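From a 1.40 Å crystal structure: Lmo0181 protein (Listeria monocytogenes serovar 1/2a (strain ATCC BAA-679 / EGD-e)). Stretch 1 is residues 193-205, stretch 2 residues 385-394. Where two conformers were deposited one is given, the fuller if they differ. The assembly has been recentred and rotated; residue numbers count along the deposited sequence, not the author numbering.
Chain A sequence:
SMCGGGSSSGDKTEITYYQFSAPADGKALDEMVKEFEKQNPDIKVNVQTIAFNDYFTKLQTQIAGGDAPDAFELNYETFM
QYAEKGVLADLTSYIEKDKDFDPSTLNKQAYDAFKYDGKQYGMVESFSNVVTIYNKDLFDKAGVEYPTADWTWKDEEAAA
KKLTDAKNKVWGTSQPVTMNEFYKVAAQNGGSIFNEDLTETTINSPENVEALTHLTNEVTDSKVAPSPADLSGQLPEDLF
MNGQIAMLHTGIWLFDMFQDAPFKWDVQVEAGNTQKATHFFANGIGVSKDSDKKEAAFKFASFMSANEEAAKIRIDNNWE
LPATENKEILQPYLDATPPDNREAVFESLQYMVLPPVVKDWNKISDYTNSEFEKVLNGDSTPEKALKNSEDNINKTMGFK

Stretch 1 (193-205) IFNEDLTETTINS
Stretch 2 385-394: ALKNSEDNIN

How is the backbone arranged on each side of the contact? Residues 385-394 lie within a continuous helix, phi/psi near -60/-45, with i to i+4 bonds such as Glu390 N to Leu386 O at 2.9 Å. Residues 193-205 form an irregular loop with two type I turns, Asn195-Leu198 and Thr202-Ser205; Leu198 adopts a left-handed 64/41. The loop doubles back, with Asn195 N bonded to Glu200 O at 3.1 Å and Thr202 N to Ile193 O at 3.0 Å. In register, the CA of Asn204 lies 4.9 Å from the CA of Leu386, and the CA of Ile203 lies 6.0 Å from the CA of Glu390, so the loop runs past the helix in the opposite sense.

What holds the loop in shape before it meets the helix? Asn195, chi1 p and chi2 -1°, turns its amide inward: OD1 accepts from Thr199 N at 2.9 Å and Glu200 N at 3.2 Å, while ND2 donates to Thr199 OG1 at 3.0 Å. Thr199, also p, passes its hydroxyl proton to Asp197 OD1, 2.7 Å from OG1. Thr201 is t, which lets OG1 donate to Ile193 O at 2.7 Å and accept from Ile203 N at 3.1 Å, leaving CG2 free to face the helix.

Which side chains make the apolar contact? Ile203 (t, t) points toward the helix; its CD1 is 4.2 Å from Ile393 CD1, its CG1 4.0 Å from Leu386 CD2, and its CG2 3.7 Å from Glu390 N. Leu386 and Ile393 are both m, t and point toward the loop. Phe194, chi1 m and chi2 -81°, starts sideways but brings CE1 within 3.8 Å of Ile393 CG2, meeting it obliquely. Thr201 CG2 reaches the same Ile393 CG2 at 3.7 Å.

How do polar residues fit into a contact without direct hydrogen bonds? Asn204, chi1 p and chi2 -30°, packs CB against Leu386 O at 3.6 Å and OD1 against Glu390 CG at 3.5 Å. Glu390 is t with chi2 at -105°; its CG also lies 3.8 Å from Thr201 CG2, and its OE2 accepts a weak bond from Asn394 ND2 at 3.0 Å. Asn394, m with chi2 -22°, therefore leaves OD1 near the loop, where a water bridges the stretches: it lies 2.8 Å from Asn394 OD1 and 2.7 Å from Glu200 OE1, and accepts from Thr201 N at 2.9 Å. Glu200 (m, m) points away at CB, but its end folds back to meet this water.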

# COMPACT_ATOMS: atom_id res chain seq x y z
N ILE A 193 -1.76 8.05 15.38
CA ILE A 193 -0.32 8.03 15.59
C ILE A 193 0.13 9.42 15.96
O ILE A 193 0.84 9.56 16.97
CB ILE A 193 0.45 7.58 14.32
CG1 ILE A 193 -0.13 6.26 13.79
CG2 ILE A 193 1.95 7.55 14.59
CD1 ILE A 193 -0.08 5.11 14.75
N PHE A 194 -0.28 10.47 15.26
CA PHE A 194 0.14 11.84 15.56
C PHE A 194 -1.06 12.72 15.82
O PHE A 194 -2.20 12.41 15.48
CB PHE A 194 0.91 12.46 14.41
CG PHE A 194 2.18 11.74 14.09
CD1 PHE A 194 3.33 11.97 14.85
CD2 PHE A 194 2.24 10.89 12.99
CE1 PHE A 194 4.51 11.31 14.53
CE2 PHE A 194 3.41 10.25 12.69
CZ PHE A 194 4.54 10.45 13.44
N ASN A 195 -0.82 13.85 16.46
CA ASN A 195 -1.81 14.93 16.50
C ASN A 195 -1.92 15.62 15.15
O ASN A 195 -1.20 15.29 14.22
CB ASN A 195 -1.56 15.88 17.67
CG ASN A 195 -0.26 16.66 17.55
OD1 ASN A 195 0.48 16.49 16.58
ND2 ASN A 195 -0.01 17.56 18.51
N GLU A 196 -2.82 16.61 15.04
CA GLU A 196 -3.17 17.12 13.72
C GLU A 196 -2.05 17.85 13.00
O GLU A 196 -1.94 17.81 11.78
CB GLU A 196 -4.43 17.98 13.79
CG GLU A 196 -4.26 19.31 14.46
CD GLU A 196 -3.89 20.44 13.52
OE1 GLU A 196 -3.54 21.48 14.10
OE2 GLU A 196 -3.92 20.31 12.27
N ASP A 197 -1.18 18.48 13.76
CA ASP A 197 -0.05 19.23 13.22
C ASP A 197 1.31 18.56 13.36
O ASP A 197 2.34 19.22 13.20
CB ASP A 197 -0.07 20.65 13.81
CG ASP A 197 0.30 20.73 15.26
OD1 ASP A 197 0.40 19.68 15.92
OD2 ASP A 197 0.58 21.84 15.74
N LEU A 198 1.31 17.29 13.72
CA LEU A 198 2.53 16.50 13.68
C LEU A 198 3.57 17.03 14.63
O LEU A 198 4.76 17.10 14.32
CB LEU A 198 3.04 16.42 12.22
CG LEU A 198 1.99 15.99 11.20
CD1 LEU A 198 2.60 16.06 9.82
CD2 LEU A 198 1.55 14.57 11.55
N THR A 199 3.12 17.42 15.82
CA THR A 199 4.00 17.88 16.88
C THR A 199 4.02 16.99 18.13
O THR A 199 4.77 17.22 19.08
CB THR A 199 3.65 19.30 17.36
OG1 THR A 199 2.31 19.31 17.81
CG2 THR A 199 3.87 20.35 16.23
N GLU A 200 3.16 15.98 18.16
CA GLU A 200 3.15 15.00 19.25
C GLU A 200 2.70 13.67 18.68
O GLU A 200 2.00 13.65 17.66
CB GLU A 200 2.17 15.40 20.37
CG GLU A 200 2.47 16.71 21.08
CD GLU A 200 3.74 16.72 21.84
OE1 GLU A 200 4.30 15.67 22.17
OE2 GLU A 200 4.27 17.83 22.10
N THR A 201 3.03 12.58 19.36
CA THR A 201 2.47 11.28 19.05
C THR A 201 1.58 10.82 20.20
O THR A 201 1.87 10.98 21.38
CB THR A 201 3.56 10.24 18.75
OG1 THR A 201 2.95 8.97 18.52
CG2 THR A 201 4.55 10.05 19.86
N THR A 202 0.46 10.20 19.83
CA THR A 202 -0.41 9.54 20.81
C THR A 202 -0.44 8.05 20.50
O THR A 202 -1.46 7.38 20.76
CB THR A 202 -1.80 10.18 20.81
OG1 THR A 202 -2.23 10.24 19.45
CG2 THR A 202 -1.67 11.56 21.39
N ILE A 203 0.66 7.49 19.99
CA ILE A 203 0.69 6.09 19.57
C ILE A 203 0.42 5.12 20.71
O ILE A 203 -0.10 4.02 20.49
CB ILE A 203 2.02 5.78 18.83
CG1 ILE A 203 1.90 4.43 18.10
CG2 ILE A 203 3.23 5.80 19.73
CD1 ILE A 203 3.02 4.13 17.14
N ASN A 204 0.76 5.52 21.93
CA ASN A 204 0.57 4.71 23.12
C ASN A 204 -0.72 5.01 23.89
O ASN A 204 -0.74 4.73 25.08
CB ASN A 204 1.81 4.77 24.00
CG ASN A 204 2.05 6.14 24.55
OD1 ASN A 204 1.69 7.14 23.92
ND2 ASN A 204 2.67 6.20 25.72
N SER A 205 -1.73 5.55 23.24
CA SER A 205 -3.04 5.69 23.92
C SER A 205 -3.64 4.36 24.35
O SER A 205 -3.32 3.33 23.78
CB SER A 205 -3.98 6.42 22.98
OG SER A 205 -4.30 5.54 21.90
N ALA A 385 5.70 -2.30 23.73
CA ALA A 385 5.99 -1.95 22.36
C ALA A 385 5.55 -0.53 22.03
O ALA A 385 6.28 0.19 21.35
CB ALA A 385 5.32 -2.93 21.40
N LEU A 386 4.36 -0.15 22.50
CA LEU A 386 3.84 1.18 22.23
C LEU A 386 4.56 2.24 23.04
O LEU A 386 4.76 3.35 22.51
CB LEU A 386 2.33 1.18 22.42
CG LEU A 386 1.60 0.37 21.37
CD1 LEU A 386 0.16 0.22 21.77
CD2 LEU A 386 1.71 0.95 19.97
N LYS A 387 4.94 1.96 24.28
CA LYS A 387 5.74 2.90 25.07
C LYS A 387 7.05 3.14 24.36
O LYS A 387 7.48 4.28 24.16
CB LYS A 387 6.00 2.36 26.46
CG LYS A 387 6.89 3.26 27.28
CD LYS A 387 7.30 2.63 28.62
CE LYS A 387 8.03 3.60 29.55
NZ LYS A 387 9.27 4.12 28.96
N ASN A 388 7.71 2.06 23.96
CA ASN A 388 9.01 2.20 23.29
C ASN A 388 8.90 2.96 21.98
O ASN A 388 9.77 3.76 21.65
CB ASN A 388 9.61 0.81 23.08
CG ASN A 388 9.98 0.14 24.39
OD1 ASN A 388 10.04 0.75 25.46
ND2 ASN A 388 10.23 -1.14 24.30
N SER A 389 7.83 2.69 21.24
CA SER A 389 7.58 3.40 20.00
C SER A 389 7.30 4.88 20.22
O SER A 389 7.76 5.70 19.45
CB SER A 389 6.39 2.79 19.26
OG SER A 389 6.64 1.45 18.87
N GLU A 390 6.56 5.23 21.28
CA GLU A 390 6.33 6.63 21.63
C GLU A 390 7.65 7.31 21.97
O GLU A 390 7.94 8.41 21.47
CB GLU A 390 5.35 6.72 22.81
CG GLU A 390 4.93 8.16 23.17
CD GLU A 390 5.53 8.80 24.43
OE1 GLU A 390 6.40 8.16 25.08
OE2 GLU A 390 5.16 9.97 24.79
N ASP A 391 8.49 6.68 22.78
CA ASP A 391 9.81 7.24 23.12
C ASP A 391 10.68 7.47 21.89
O ASP A 391 11.32 8.52 21.76
CB ASP A 391 10.53 6.31 24.08
CG ASP A 391 9.82 6.18 25.44
OD1 ASP A 391 9.07 7.13 25.78
OD2 ASP A 391 9.99 5.18 26.17
N ASN A 392 10.68 6.49 20.99
CA ASN A 392 11.53 6.61 19.81
C ASN A 392 11.04 7.71 18.87
O ASN A 392 11.84 8.44 18.31
CB ASN A 392 11.54 5.26 19.07
CG ASN A 392 12.30 5.34 17.78
OD1 ASN A 392 13.52 5.44 17.84
ND2 ASN A 392 11.62 5.38 16.67
N ILE A 393 9.72 7.82 18.68
CA ILE A 393 9.16 8.91 17.87
C ILE A 393 9.50 10.25 18.49
O ILE A 393 9.92 11.18 17.80
CB ILE A 393 7.66 8.73 17.65
CG1 ILE A 393 7.42 7.53 16.75
CG2 ILE A 393 7.06 10.00 17.08
CD1 ILE A 393 6.00 7.06 16.66
N ASN A 394 9.33 10.39 19.80
CA ASN A 394 9.65 11.66 20.47
C ASN A 394 11.08 12.06 20.25
O ASN A 394 11.34 13.20 19.95
CB ASN A 394 9.41 11.55 21.96
CG ASN A 394 7.95 11.53 22.33
OD1 ASN A 394 7.09 11.98 21.60
ND2 ASN A 394 7.67 11.06 23.52
O HOH W 1 4.50 12.95 21.82